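Transcription regulator (Haloarcula marismortui ATCC 43049, PDB 3CRJ) probably binds DNA at regulatory sites as a TetR-family transcription factor, most likely acting as a repressor. Local coordinates at residues Y32-I37 with T57-L62; F73-H78 with Y133-M137; L93-V98 with A186-A190; V150-V154 with D195-Q199. All coordinates share one frame. Residue numbers count along the deposited sequence, not the author numbering.

Contact 1 belongs to the DNA-binding end, and the other three to the regulatory helices. Contacts 1 and 2 share helix 58-78, which runs from one region into the other. Contact 2 lies nearest the middle of the chain and is almost entirely apolar and aromatic, with no polar bond between its segments. It touches contact 3 through Leu96 and Glu95. Contacts 3 and 4 share helix 181-198 and both reach the second subunit; there polar bonds join the packing, a salt bridge in contact 3 and hydrogen bonds to a helix-end carbonyl in contact 4, the most peripheral. Contact 1 combines a lysine set against a tyrosine face with leucine and isoleucine packing.

Contact 1: Y32-I37 with T57-L62; sequences YADLTI and TKDDLL
Lys58 lies fully extended (chi1 to chi4 all t), bridging the first turn of helix 58-78 and the irregular segment 32-37. Tyr32, chi1 t, offers a ring face to the ammonium: Lys58 NZ sits 4.0 Å from the ring centroid, 23° off the normal, a cation-pi contact, and gives a weak hydrogen bond to Tyr32 O at 3.4 Å. Tyr32 O also accepts a hydrogen bond from Leu35 N at 3.0 Å, closing a type I turn. The segments converge from Tyr32-Leu62 (CA-CA 9.5 Å) to Ile37-Lys58 (6.0 Å). This is the TetR-type helix-turn-helix domain: the turn leads into helix 37-44, N-capped by the Thr36 side chain (chi1 p). Apolar leucine and isoleucine suit the inner side, against helices 12-30 and 48-52. Leu35, off the rotamer wells (chi1 -138°, chi2 -134°), packs CB 3.9 Å from Lys58 CE. Leu62 (m, t) sets CD1 3.3 Å from Tyr32 CE1 near the ring plane, and its CD2 4.1 Å from Leu35 CD1. Ile37 (m, m) reaches with CD1 to Lys58 N (3.5 Å) and to Leu61 CD1 (4.0 Å; Leu61 is t, t). Beyond the two segments, Lys120 hydrogen-bonds Tyr32 OH and forms a salt bridge with Asp59.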
loop_
_atom_site.group_PDB
_atom_site.type_symbol
_atom_site.label_atom_id
_atom_site.label_comp_id
_atom_site.label_asym_id
_atom_site.label_seq_id
_atom_site.Cartn_x
_atom_site.Cartn_y
_atom_site.Cartn_z
ATOM N N TYR A 32 -12.719 -0.860 9.724
ATOM C CA TYR A 32 -12.096 -0.180 10.853
ATOM C C TYR A 32 -12.959 0.965 11.395
ATOM O O TYR A 32 -13.293 0.975 12.558
ATOM C CB TYR A 32 -10.677 0.319 10.531
ATOM C CG TYR A 32 -10.149 1.182 11.651
ATOM C CD1 TYR A 32 -9.700 0.613 12.842
ATOM C CD2 TYR A 32 -10.147 2.569 11.543
ATOM C CE1 TYR A 32 -9.257 1.409 13.895
ATOM C CE2 TYR A 32 -9.711 3.365 12.590
ATOM C CZ TYR A 32 -9.268 2.779 13.761
ATOM O OH TYR A 32 -8.832 3.571 14.799
ATOM N N ALA A 33 -13.318 1.921 10.554
ATOM C CA ALA A 33 -13.969 3.150 11.031
ATOM C C ALA A 33 -15.208 2.921 11.924
ATOM O O ALA A 33 -15.460 3.647 12.879
ATOM C CB ALA A 33 -14.317 4.043 9.852
ATOM N N ASP A 34 -15.980 1.897 11.606
ATOM C CA ASP A 34 -17.255 1.731 12.246
ATOM C C ASP A 34 -17.192 0.639 13.274
ATOM O O ASP A 34 -18.222 0.201 13.769
ATOM C CB ASP A 34 -18.326 1.416 11.203
ATOM C CG ASP A 34 -18.808 2.652 10.485
ATOM O OD1 ASP A 34 -18.850 3.718 11.125
ATOM O OD2 ASP A 34 -19.140 2.568 9.287
ATOM N N LEU A 35 -15.988 0.179 13.593
ATOM C CA LEU A 35 -15.827 -0.816 14.634
ATOM C C LEU A 35 -16.051 -0.116 15.940
ATOM O O LEU A 35 -15.652 1.042 16.118
ATOM C CB LEU A 35 -14.416 -1.358 14.638
ATOM C CG LEU A 35 -14.192 -2.855 14.823
ATOM C CD1 LEU A 35 -13.096 -2.998 15.825
ATOM C CD2 LEU A 35 -15.413 -3.610 15.302
ATOM N N THR A 36 -16.700 -0.820 16.851
ATOM C CA THR A 36 -16.888 -0.349 18.217
ATOM C C THR A 36 -16.758 -1.548 19.149
ATOM O O THR A 36 -17.245 -2.632 18.846
ATOM C CB THR A 36 -18.288 0.307 18.438
ATOM O OG1 THR A 36 -19.322 -0.687 18.358
ATOM C CG2 THR A 36 -18.561 1.395 17.429
ATOM N N ILE A 37 -16.103 -1.360 20.287
ATOM C CA ILE A 37 -16.182 -2.333 21.376
ATOM C C ILE A 37 -17.584 -2.986 21.381
ATOM O O ILE A 37 -17.720 -4.216 21.390
ATOM C CB ILE A 37 -15.911 -1.650 22.728
ATOM C CG1 ILE A 37 -14.570 -0.891 22.708
ATOM C CG2 ILE A 37 -16.012 -2.647 23.885
ATOM C CD1 ILE A 37 -13.334 -1.764 22.855
ATOM N N THR A 57 -9.772 0.339 25.279
ATOM C CA THR A 57 -10.019 1.105 24.085
ATOM C C THR A 57 -10.125 0.191 22.902
ATOM O O THR A 57 -9.538 -0.900 22.892
ATOM C CB THR A 57 -8.855 2.037 23.843
ATOM O OG1 THR A 57 -8.686 2.845 25.008
ATOM C CG2 THR A 57 -9.107 2.947 22.639
ATOM N N LYS A 58 -10.908 0.633 21.917
ATOM C CA LYS A 58 -10.834 0.139 20.544
ATOM C C LYS A 58 -9.364 -0.008 20.129
ATOM O O LYS A 58 -8.961 -1.074 19.669
ATOM C CB LYS A 58 -11.569 1.109 19.601
ATOM C CG LYS A 58 -11.742 0.645 18.154
ATOM C CD LYS A 58 -12.582 1.640 17.398
ATOM C CE LYS A 58 -12.300 1.626 15.902
ATOM N NZ LYS A 58 -12.591 2.947 15.242
ATOM N N ASP A 59 -8.572 1.043 20.329
ATOM C CA ASP A 59 -7.162 1.055 19.937
ATOM C C ASP A 59 -6.280 0.050 20.674
ATOM O O ASP A 59 -5.426 -0.588 20.056
ATOM C CB ASP A 59 -6.565 2.463 20.052
ATOM C CG ASP A 59 -6.977 3.366 18.902
ATOM O OD1 ASP A 59 -6.512 4.536 18.894
ATOM O OD2 ASP A 59 -7.748 2.910 18.006
ATOM N N ASP A 60 -6.465 -0.094 21.980
ATOM C CA ASP A 60 -5.723 -1.115 22.704
ATOM C C ASP A 60 -6.050 -2.474 22.112
ATOM O O ASP A 60 -5.174 -3.306 21.882
ATOM C CB ASP A 60 -6.120 -1.127 24.177
ATOM C CG ASP A 60 -5.661 0.107 24.924
ATOM O OD1 ASP A 60 -5.553 1.181 24.286
ATOM O OD2 ASP A 60 -5.433 -0.003 26.155
ATOM N N LEU A 61 -7.340 -2.671 21.854
ATOM C CA LEU A 61 -7.865 -3.942 21.411
ATOM C C LEU A 61 -7.297 -4.313 20.051
ATOM O O LEU A 61 -6.928 -5.461 19.827
ATOM C CB LEU A 61 -9.386 -3.883 21.379
ATOM C CG LEU A 61 -10.091 -5.225 21.217
ATOM C CD1 LEU A 61 -11.424 -5.162 21.902
ATOM C CD2 LEU A 61 -10.246 -5.602 19.746
ATOM N N LEU A 62 -7.200 -3.338 19.159
ATOM C CA LEU A 62 -6.687 -3.594 17.825
ATOM C C LEU A 62 -5.165 -3.711 17.774
ATOM O O LEU A 62 -4.612 -4.329 16.866
ATOM C CB LEU A 62 -7.194 -2.533 16.859
ATOM C CG LEU A 62 -8.696 -2.555 16.557
ATOM C CD1 LEU A 62 -9.060 -1.361 15.702
ATOM C CD2 LEU A 62 -9.121 -3.868 15.863
#

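Contact 2: F73-H78 with Y133-M137; sequences FVDSIH and YVRYM
Helical segments 73-78 and 133-137 run nearly parallel, their N-to-C directions 16° apart, with axes no closer than 12.2 Å. That wide spacing is bridged by large side chains, and the register pairs Val74 with Tyr133 (CA-CA 8.5 Å) and Ile77 with Met137 (9.1 Å). Tyr133, the residue most covered, has chi1 t and chi2 80° and points toward helix 58-78. One face of its ring receives Val74, whose CG2 lies 3.5 Å from the ring centroid and 20° off the normal, a CH-pi contact; the closest atoms are Val74 CG2 and Tyr133 CZ at 3.3 Å. Valine, chi1 t, suits this place because its short branch sets a methyl directly over the pi face. Phe73, also t with chi2 76°, approaches the Tyr133 ring edge, CE2 to CE2 at 3.9 Å. Here, in the helical regulatory domain of the TetR fold, helix 58-78 coming from the DNA-binding end packs on helix 121-148, while Leu96 of helix 85-97 lies against Phe73 and Met137. Phe73 CE2 is also 4.0 Å from Val134 CG2. Met137, a selenomethionine (chi1 p, chi2 t), makes an oblique Met-aromatic contact, SE standing 5.1 Å from the Phe73 ring centroid; its long, flexible side chain spans the gap to Ile77 (m, m) as well, SE to CG1 at 4.0 Å. On the exposed side, His78 CE1 comes within 4.0 Å of Tyr133 OH.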
loop_
_atom_site.group_PDB
_atom_site.type_symbol
_atom_site.label_atom_id
_atom_site.label_comp_id
_atom_site.label_asym_id
_atom_site.label_seq_id
_atom_site.Cartn_x
_atom_site.Cartn_y
_atom_site.Cartn_z
ATOM N N PHE A 73 0.349 -15.817 11.777
ATOM C CA PHE A 73 1.253 -15.895 10.634
ATOM C C PHE A 73 2.528 -16.659 11.009
ATOM O O PHE A 73 2.943 -17.576 10.290
ATOM C CB PHE A 73 1.590 -14.506 10.101
ATOM C CG PHE A 73 2.587 -14.524 8.991
ATOM C CD1 PHE A 73 2.215 -14.902 7.713
ATOM C CD2 PHE A 73 3.901 -14.155 9.215
ATOM C CE1 PHE A 73 3.136 -14.919 6.674
ATOM C CE2 PHE A 73 4.832 -14.172 8.177
ATOM C CZ PHE A 73 4.443 -14.560 6.907
ATOM N N VAL A 74 3.115 -16.287 12.150
ATOM C CA VAL A 74 4.295 -16.949 12.700
ATOM C C VAL A 74 4.089 -18.466 12.838
ATOM O O VAL A 74 4.950 -19.251 12.433
ATOM C CB VAL A 74 4.732 -16.283 14.042
ATOM C CG1 VAL A 74 5.601 -17.217 14.911
ATOM C CG2 VAL A 74 5.450 -14.958 13.774
ATOM N N ASP A 75 2.936 -18.859 13.380
ATOM C CA ASP A 75 2.546 -20.264 13.494
ATOM C C ASP A 75 2.663 -21.009 12.180
ATOM O O ASP A 75 3.333 -22.043 12.106
ATOM C CB ASP A 75 1.106 -20.383 13.989
ATOM C CG ASP A 75 1.000 -20.407 15.500
ATOM O OD1 ASP A 75 2.058 -20.375 16.182
ATOM O OD2 ASP A 75 -0.149 -20.452 15.996
ATOM N N SER A 76 2.016 -20.474 11.147
ATOM C CA SER A 76 1.926 -21.155 9.852
ATOM C C SER A 76 3.293 -21.339 9.202
ATOM O O SER A 76 3.523 -22.349 8.537
ATOM C CB SER A 76 0.991 -20.402 8.911
ATOM O OG SER A 76 1.512 -19.106 8.638
ATOM N N ILE A 77 4.186 -20.363 9.404
ATOM C CA ILE A 77 5.591 -20.463 8.974
ATOM C C ILE A 77 6.380 -21.540 9.738
ATOM O O ILE A 77 7.151 -22.282 9.128
ATOM C CB ILE A 77 6.327 -19.106 9.066
ATOM C CG1 ILE A 77 5.618 -18.036 8.215
ATOM C CG2 ILE A 77 7.801 -19.251 8.662
ATOM C CD1 ILE A 77 5.482 -18.364 6.692
ATOM N N HIS A 78 6.181 -21.640 11.056
ATOM C CA HIS A 78 6.779 -22.736 11.824
ATOM C C HIS A 78 6.343 -24.080 11.245
ATOM O O HIS A 78 6.972 -25.092 11.503
ATOM C CB HIS A 78 6.404 -22.681 13.314
ATOM C CG HIS A 78 7.009 -21.531 14.064
ATOM N ND1 HIS A 78 8.081 -20.800 13.585
ATOM C CD2 HIS A 78 6.705 -21.005 15.277
ATOM C CE1 HIS A 78 8.401 -19.865 14.464
ATOM N NE2 HIS A 78 7.584 -19.969 15.502
ATOM N N TYR A 133 9.632 -9.098 10.878
ATOM C CA TYR A 133 9.563 -10.539 10.973
ATOM C C TYR A 133 9.673 -11.160 9.592
ATOM O O TYR A 133 10.400 -12.154 9.395
ATOM C CB TYR A 133 8.259 -10.997 11.625
ATOM C CG TYR A 133 8.208 -12.491 11.755
ATOM C CD1 TYR A 133 8.882 -13.139 12.804
ATOM C CD2 TYR A 133 7.531 -13.276 10.813
ATOM C CE1 TYR A 133 8.869 -14.524 12.922
ATOM C CE2 TYR A 133 7.519 -14.681 10.913
ATOM C CZ TYR A 133 8.186 -15.291 11.975
ATOM O OH TYR A 133 8.156 -16.668 12.123
ATOM N N VAL A 134 8.956 -10.557 8.642
ATOM C CA VAL A 134 8.953 -11.030 7.271
ATOM C C VAL A 134 10.329 -10.835 6.694
ATOM O O VAL A 134 10.918 -11.772 6.180
ATOM C CB VAL A 134 7.853 -10.341 6.428
ATOM C CG1 VAL A 134 8.008 -10.661 4.939
ATOM C CG2 VAL A 134 6.450 -10.752 6.946
ATOM N N ARG A 135 10.854 -9.624 6.818
ATOM C CA ARG A 135 12.235 -9.312 6.456
ATOM C C ARG A 135 13.252 -10.354 7.010
ATOM O O ARG A 135 14.048 -10.919 6.248
ATOM C CB ARG A 135 12.542 -7.905 6.952
ATOM C CG ARG A 135 13.829 -7.289 6.465
ATOM C CD ARG A 135 14.152 -6.028 7.287
ATOM N NE ARG A 135 15.598 -5.856 7.493
ATOM C CZ ARG A 135 16.208 -5.792 8.679
ATOM N NH1 ARG A 135 15.528 -5.872 9.831
ATOM N NH2 ARG A 135 17.525 -5.649 8.713
ATOM N N TYR A 136 13.211 -10.623 8.320
ATOM C CA TYR A 136 14.076 -11.633 8.901
ATOM C C TYR A 136 13.914 -12.981 8.200
ATOM O O TYR A 136 14.894 -13.580 7.802
ATOM C CB TYR A 136 13.873 -11.771 10.411
ATOM C CG TYR A 136 14.728 -12.863 11.070
ATOM C CD1 TYR A 136 15.886 -12.552 11.780
ATOM C CD2 TYR A 136 14.359 -14.211 10.988
ATOM C CE1 TYR A 136 16.655 -13.565 12.390
ATOM C CE2 TYR A 136 15.111 -15.224 11.574
ATOM C CZ TYR A 136 16.257 -14.911 12.281
ATOM O OH TYR A 136 16.993 -15.952 12.869
HETATM N N MSE A 137 12.701 -13.472 8.036
HETATM C CA MSE A 137 12.545 -14.802 7.451
HETATM C C MSE A 137 12.884 -14.859 5.960
HETATM O O MSE A 137 13.309 -15.894 5.464
HETATM C CB MSE A 137 11.151 -15.342 7.688
HETATM C CG MSE A 137 10.124 -14.566 6.955
HETATM SE SE MSE A 137 8.410 -15.416 7.003
HETATM C CE MSE A 137 8.006 -15.061 5.152
#

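Contact 3: L93-V98 with A186-A190; sequences LDELLV and ARQTA
Arg187 lays its guanidinium over Leu93, with Leu93 CB against one face and 3.4 Å from Arg187 NE, while its methylenes cross Leu97 (CB to Arg187 CD 3.8 Å) and Val98 (CG1 to Arg187 CG 4.0 Å). Chi1 t, chi2 p and chi3 t bend the side chain so that its end meets Asp94 (chi1 m), whose OD1 accepts from Arg187 NE at 2.9 Å and Arg187 NH2 at 3.1 Å. In the regulatory domain of a TetR-family dimer, segments 93-97 of helix 85-97 and 186-190 of helix 181-198 run roughly antiparallel (152°), their axes approaching to 10.3 Å, Leu97 and Arg187 CA atoms 5.8 Å apart. Small Ala190 lets the leucines approach: its CB is 4.2 Å from Leu97 CD2 and 4.3 Å from Leu93 CD1. Thr189 hydrogen-bonds Ser162 of the second subunit. Asn90 shares Arg187 NH2, so the cation meets both a charged and a neutral acceptor. Arginine combines a directional salt bridge at the partly exposed edge with aliphatic packing beside buried leucines.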
loop_
_atom_site.group_PDB
_atom_site.type_symbol
_atom_site.label_atom_id
_atom_site.label_comp_id
_atom_site.label_asym_id
_atom_site.label_seq_id
_atom_site.Cartn_x
_atom_site.Cartn_y
_atom_site.Cartn_z
ATOM N N LEU A 93 6.967 -17.046 -0.103
ATOM C CA LEU A 93 6.252 -16.197 -1.024
ATOM C C LEU A 93 4.819 -16.644 -1.201
ATOM O O LEU A 93 3.930 -15.795 -1.236
ATOM C CB LEU A 93 6.949 -16.113 -2.370
ATOM C CG LEU A 93 8.269 -15.377 -2.228
ATOM C CD1 LEU A 93 9.087 -15.524 -3.522
ATOM C CD2 LEU A 93 8.019 -13.900 -1.798
ATOM N N ASP A 94 4.590 -17.953 -1.315
ATOM C CA ASP A 94 3.227 -18.460 -1.387
ATOM C C ASP A 94 2.456 -18.037 -0.164
ATOM O O ASP A 94 1.366 -17.498 -0.274
ATOM C CB ASP A 94 3.201 -19.958 -1.500
ATOM C CG ASP A 94 3.710 -20.438 -2.819
ATOM O OD1 ASP A 94 4.034 -19.596 -3.698
ATOM O OD2 ASP A 94 3.810 -21.678 -2.964
ATOM N N GLU A 95 3.053 -18.234 0.999
ATOM C CA GLU A 95 2.424 -17.862 2.247
ATOM C C GLU A 95 2.004 -16.389 2.284
ATOM O O GLU A 95 0.916 -16.059 2.757
ATOM C CB GLU A 95 3.345 -18.188 3.404
ATOM C CG GLU A 95 2.601 -18.651 4.601
ATOM C CD GLU A 95 1.811 -19.926 4.346
ATOM O OE1 GLU A 95 0.620 -19.967 4.747
ATOM O OE2 GLU A 95 2.373 -20.881 3.741
ATOM N N LEU A 96 2.840 -15.514 1.757
ATOM C CA LEU A 96 2.577 -14.085 1.830
ATOM C C LEU A 96 1.668 -13.608 0.693
ATOM O O LEU A 96 0.997 -12.585 0.822
ATOM C CB LEU A 96 3.894 -13.310 1.786
ATOM C CG LEU A 96 4.868 -13.410 2.955
ATOM C CD1 LEU A 96 6.310 -13.425 2.468
ATOM C CD2 LEU A 96 4.613 -12.258 3.883
ATOM N N LEU A 97 1.636 -14.350 -0.410
ATOM C CA LEU A 97 0.959 -13.867 -1.626
ATOM C C LEU A 97 -0.176 -14.729 -2.156
ATOM O O LEU A 97 -1.068 -14.204 -2.782
ATOM C CB LEU A 97 1.958 -13.565 -2.750
ATOM C CG LEU A 97 2.410 -12.132 -3.047
ATOM C CD1 LEU A 97 2.054 -11.161 -1.955
ATOM C CD2 LEU A 97 3.894 -12.100 -3.341
ATOM N N VAL A 98 -0.163 -16.036 -1.926
ATOM C CA VAL A 98 -1.295 -16.855 -2.372
ATOM C C VAL A 98 -2.361 -17.089 -1.292
ATOM O O VAL A 98 -3.553 -16.957 -1.566
ATOM C CB VAL A 98 -0.849 -18.161 -3.067
ATOM C CG1 VAL A 98 0.412 -17.897 -3.864
ATOM C CG2 VAL A 98 -0.624 -19.266 -2.056
ATOM N N ALA A 186 1.350 -10.238 -8.576
ATOM C CA ALA A 186 2.506 -9.928 -7.715
ATOM C C ALA A 186 3.317 -11.163 -7.328
ATOM O O ALA A 186 4.540 -11.102 -7.230
ATOM C CB ALA A 186 2.094 -9.160 -6.474
ATOM N N ARG A 187 2.636 -12.284 -7.125
ATOM C CA ARG A 187 3.322 -13.538 -6.891
ATOM C C ARG A 187 4.273 -13.810 -8.030
ATOM O O ARG A 187 5.406 -14.228 -7.781
ATOM C CB ARG A 187 2.321 -14.699 -6.722
ATOM C CG ARG A 187 2.948 -16.012 -6.287
ATOM C CD ARG A 187 3.973 -15.796 -5.133
ATOM N NE ARG A 187 4.776 -16.992 -4.839
ATOM C CZ ARG A 187 5.941 -17.293 -5.413
ATOM N NH1 ARG A 187 6.470 -16.491 -6.338
ATOM N NH2 ARG A 187 6.579 -18.409 -5.068
ATOM N N GLN A 188 3.834 -13.565 -9.266
ATOM C CA GLN A 188 4.665 -13.786 -10.464
ATOM C C GLN A 188 5.803 -12.776 -10.569
ATOM O O GLN A 188 6.950 -13.135 -10.928
ATOM C CB GLN A 188 3.842 -13.721 -11.743
ATOM C CG GLN A 188 4.692 -14.105 -12.946
ATOM C CD GLN A 188 3.929 -14.114 -14.259
ATOM O OE1 GLN A 188 2.803 -14.597 -14.323
ATOM N NE2 GLN A 188 4.544 -13.583 -15.311
ATOM N N THR A 189 5.481 -11.512 -10.263
ATOM C CA THR A 189 6.500 -10.479 -10.155
ATOM C C THR A 189 7.576 -10.915 -9.150
ATOM O O THR A 189 8.775 -10.953 -9.491
ATOM C CB THR A 189 5.878 -9.172 -9.727
ATOM O OG1 THR A 189 4.894 -8.795 -10.690
ATOM C CG2 THR A 189 6.928 -8.075 -9.619
ATOM N N ALA A 190 7.156 -11.294 -7.942
ATOM C CA ALA A 190 8.089 -11.833 -6.961
ATOM C C ALA A 190 8.974 -12.964 -7.517
ATOM O O ALA A 190 10.174 -12.935 -7.307
ATOM C CB ALA A 190 7.364 -12.288 -5.701
#

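Contact 4: V150-V154 with D195-Q199; sequences VFTDV and DAMLQ
Leu198 O, near the carboxyl end of helix 181-198, takes two hydrogen bonds from Thr152: one from the backbone N at 2.6 Å, nearly straight at 177°, and one from OG1 at 2.9 Å. Threonine with chi1 m suits the spot, since amide and hydroxyl turn to the same carbonyl. Phe151 CA adds a C-H...O contact to Leu198 O at 3.3 Å. The 150-154 backbone is irregular, extended at Phe151 (-116/145) and Thr152 (-57/143), and Phe151 and Leu198 have the nearest CA atoms, 4.7 Å apart. In this helical domain of the TetR fold, the segment connects helix 121-148 to helix 156-176 and is tied to the last turn of helix 181-198, at the end of the chain, close to where Ala196 meets Ala196 of the second subunit. Leu198 (chi1 -88°) packs over one face of the Phe151 ring (chi1 m): its CG is 4.0 Å from the ring centroid, 24° off the normal, a CH-pi contact, and 3.7 Å from Phe151 CG. Leu198 CD1 also meets Val154 CG1 at 3.9 Å. On the exposed side, C-terminal Gln199 brings OE1 to 3.9 Å from Val150 CG1, while its NE2 makes a weak hydrogen bond to Glu86.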
loop_
_atom_site.group_PDB
_atom_site.type_symbol
_atom_site.label_atom_id
_atom_site.label_comp_id
_atom_site.label_asym_id
_atom_site.label_seq_id
_atom_site.Cartn_x
_atom_site.Cartn_y
_atom_site.Cartn_z
ATOM N N VAL A 150 23.519 -21.923 -4.036
ATOM C CA VAL A 150 22.330 -22.031 -4.899
ATOM C C VAL A 150 21.906 -20.671 -5.468
ATOM O O VAL A 150 21.287 -20.592 -6.538
ATOM C CB VAL A 150 21.138 -22.639 -4.093
ATOM C CG1 VAL A 150 19.835 -22.627 -4.884
ATOM C CG2 VAL A 150 21.475 -24.045 -3.649
ATOM N N PHE A 151 22.201 -19.607 -4.732
ATOM C CA PHE A 151 21.858 -18.249 -5.159
ATOM C C PHE A 151 23.139 -17.463 -5.364
ATOM O O PHE A 151 24.115 -17.634 -4.627
ATOM C CB PHE A 151 21.023 -17.499 -4.102
ATOM C CG PHE A 151 19.684 -18.130 -3.761
ATOM C CD1 PHE A 151 18.959 -18.876 -4.694
ATOM C CD2 PHE A 151 19.106 -17.898 -2.497
ATOM C CE1 PHE A 151 17.705 -19.409 -4.357
ATOM C CE2 PHE A 151 17.868 -18.425 -2.162
ATOM C CZ PHE A 151 17.172 -19.180 -3.090
ATOM N N THR A 152 23.128 -16.581 -6.348
ATOM C CA THR A 152 24.226 -15.640 -6.578
ATOM C C THR A 152 24.502 -14.795 -5.341
ATOM O O THR A 152 23.548 -14.404 -4.634
ATOM C CB THR A 152 23.837 -14.707 -7.709
ATOM O OG1 THR A 152 23.589 -15.498 -8.874
ATOM C CG2 THR A 152 24.912 -13.674 -7.981
ATOM N N ASP A 153 25.779 -14.499 -5.082
ATOM C CA ASP A 153 26.109 -13.687 -3.915
ATOM C C ASP A 153 25.756 -12.221 -4.129
ATOM O O ASP A 153 26.537 -11.475 -4.699
ATOM C CB ASP A 153 27.585 -13.805 -3.518
ATOM C CG ASP A 153 27.917 -12.980 -2.277
ATOM O OD1 ASP A 153 29.094 -12.659 -2.065
ATOM O OD2 ASP A 153 26.998 -12.631 -1.505
ATOM N N VAL A 154 24.601 -11.809 -3.630
ATOM C CA VAL A 154 24.056 -10.486 -3.930
ATOM C C VAL A 154 23.703 -9.768 -2.630
ATOM O O VAL A 154 23.772 -10.373 -1.555
ATOM C CB VAL A 154 22.805 -10.621 -4.842
ATOM C CG1 VAL A 154 21.625 -11.038 -4.026
ATOM C CG2 VAL A 154 22.542 -9.310 -5.640
ATOM N N ASP A 195 14.290 -14.501 -9.381
ATOM C CA ASP A 195 15.034 -15.428 -10.205
ATOM C C ASP A 195 16.100 -14.654 -10.960
ATOM O O ASP A 195 17.189 -15.167 -11.213
ATOM C CB ASP A 195 14.104 -16.175 -11.153
ATOM C CG ASP A 195 13.243 -17.246 -10.441
ATOM O OD1 ASP A 195 12.869 -18.206 -11.148
ATOM O OD2 ASP A 195 12.916 -17.156 -9.214
ATOM N N ALA A 196 15.779 -13.402 -11.280
ATOM C CA ALA A 196 16.685 -12.519 -11.990
ATOM C C ALA A 196 17.838 -12.080 -11.085
ATOM O O ALA A 196 18.972 -11.875 -11.551
ATOM C CB ALA A 196 15.934 -11.320 -12.533
HETATM N N MSE A 197 17.570 -11.969 -9.793
HETATM C CA MSE A 197 18.613 -11.581 -8.866
HETATM C C MSE A 197 19.450 -12.775 -8.394
HETATM O O MSE A 197 20.675 -12.700 -8.315
HETATM C CB MSE A 197 18.028 -10.795 -7.693
HETATM C CG MSE A 197 17.285 -9.521 -8.118
HETATM SE SE MSE A 197 18.452 -8.185 -8.977
HETATM C CE MSE A 197 18.130 -8.539 -10.858
ATOM N N LEU A 198 18.787 -13.883 -8.109
ATOM C CA LEU A 198 19.423 -14.954 -7.364
ATOM C C LEU A 198 19.988 -16.061 -8.223
ATOM O O LEU A 198 21.053 -16.586 -7.928
ATOM C CB LEU A 198 18.415 -15.562 -6.399
ATOM C CG LEU A 198 18.235 -14.981 -5.000
ATOM C CD1 LEU A 198 18.815 -13.587 -4.813
ATOM C CD2 LEU A 198 16.762 -15.026 -4.666
ATOM N N GLN A 199 19.251 -16.443 -9.258
ATOM C CA GLN A 199 19.642 -17.575 -10.083
ATOM C C GLN A 199 19.995 -17.066 -11.465
ATOM O O GLN A 199 20.672 -16.038 -11.559
ATOM C CB GLN A 199 18.534 -18.629 -10.153
ATOM C CG GLN A 199 17.862 -18.926 -8.831
ATOM C CD GLN A 199 17.712 -20.409 -8.594
ATOM O OE1 GLN A 199 18.695 -21.107 -8.319
ATOM N NE2 GLN A 199 16.485 -20.904 -8.684
ATOM O OXT GLN A 199 19.618 -17.637 -12.487
#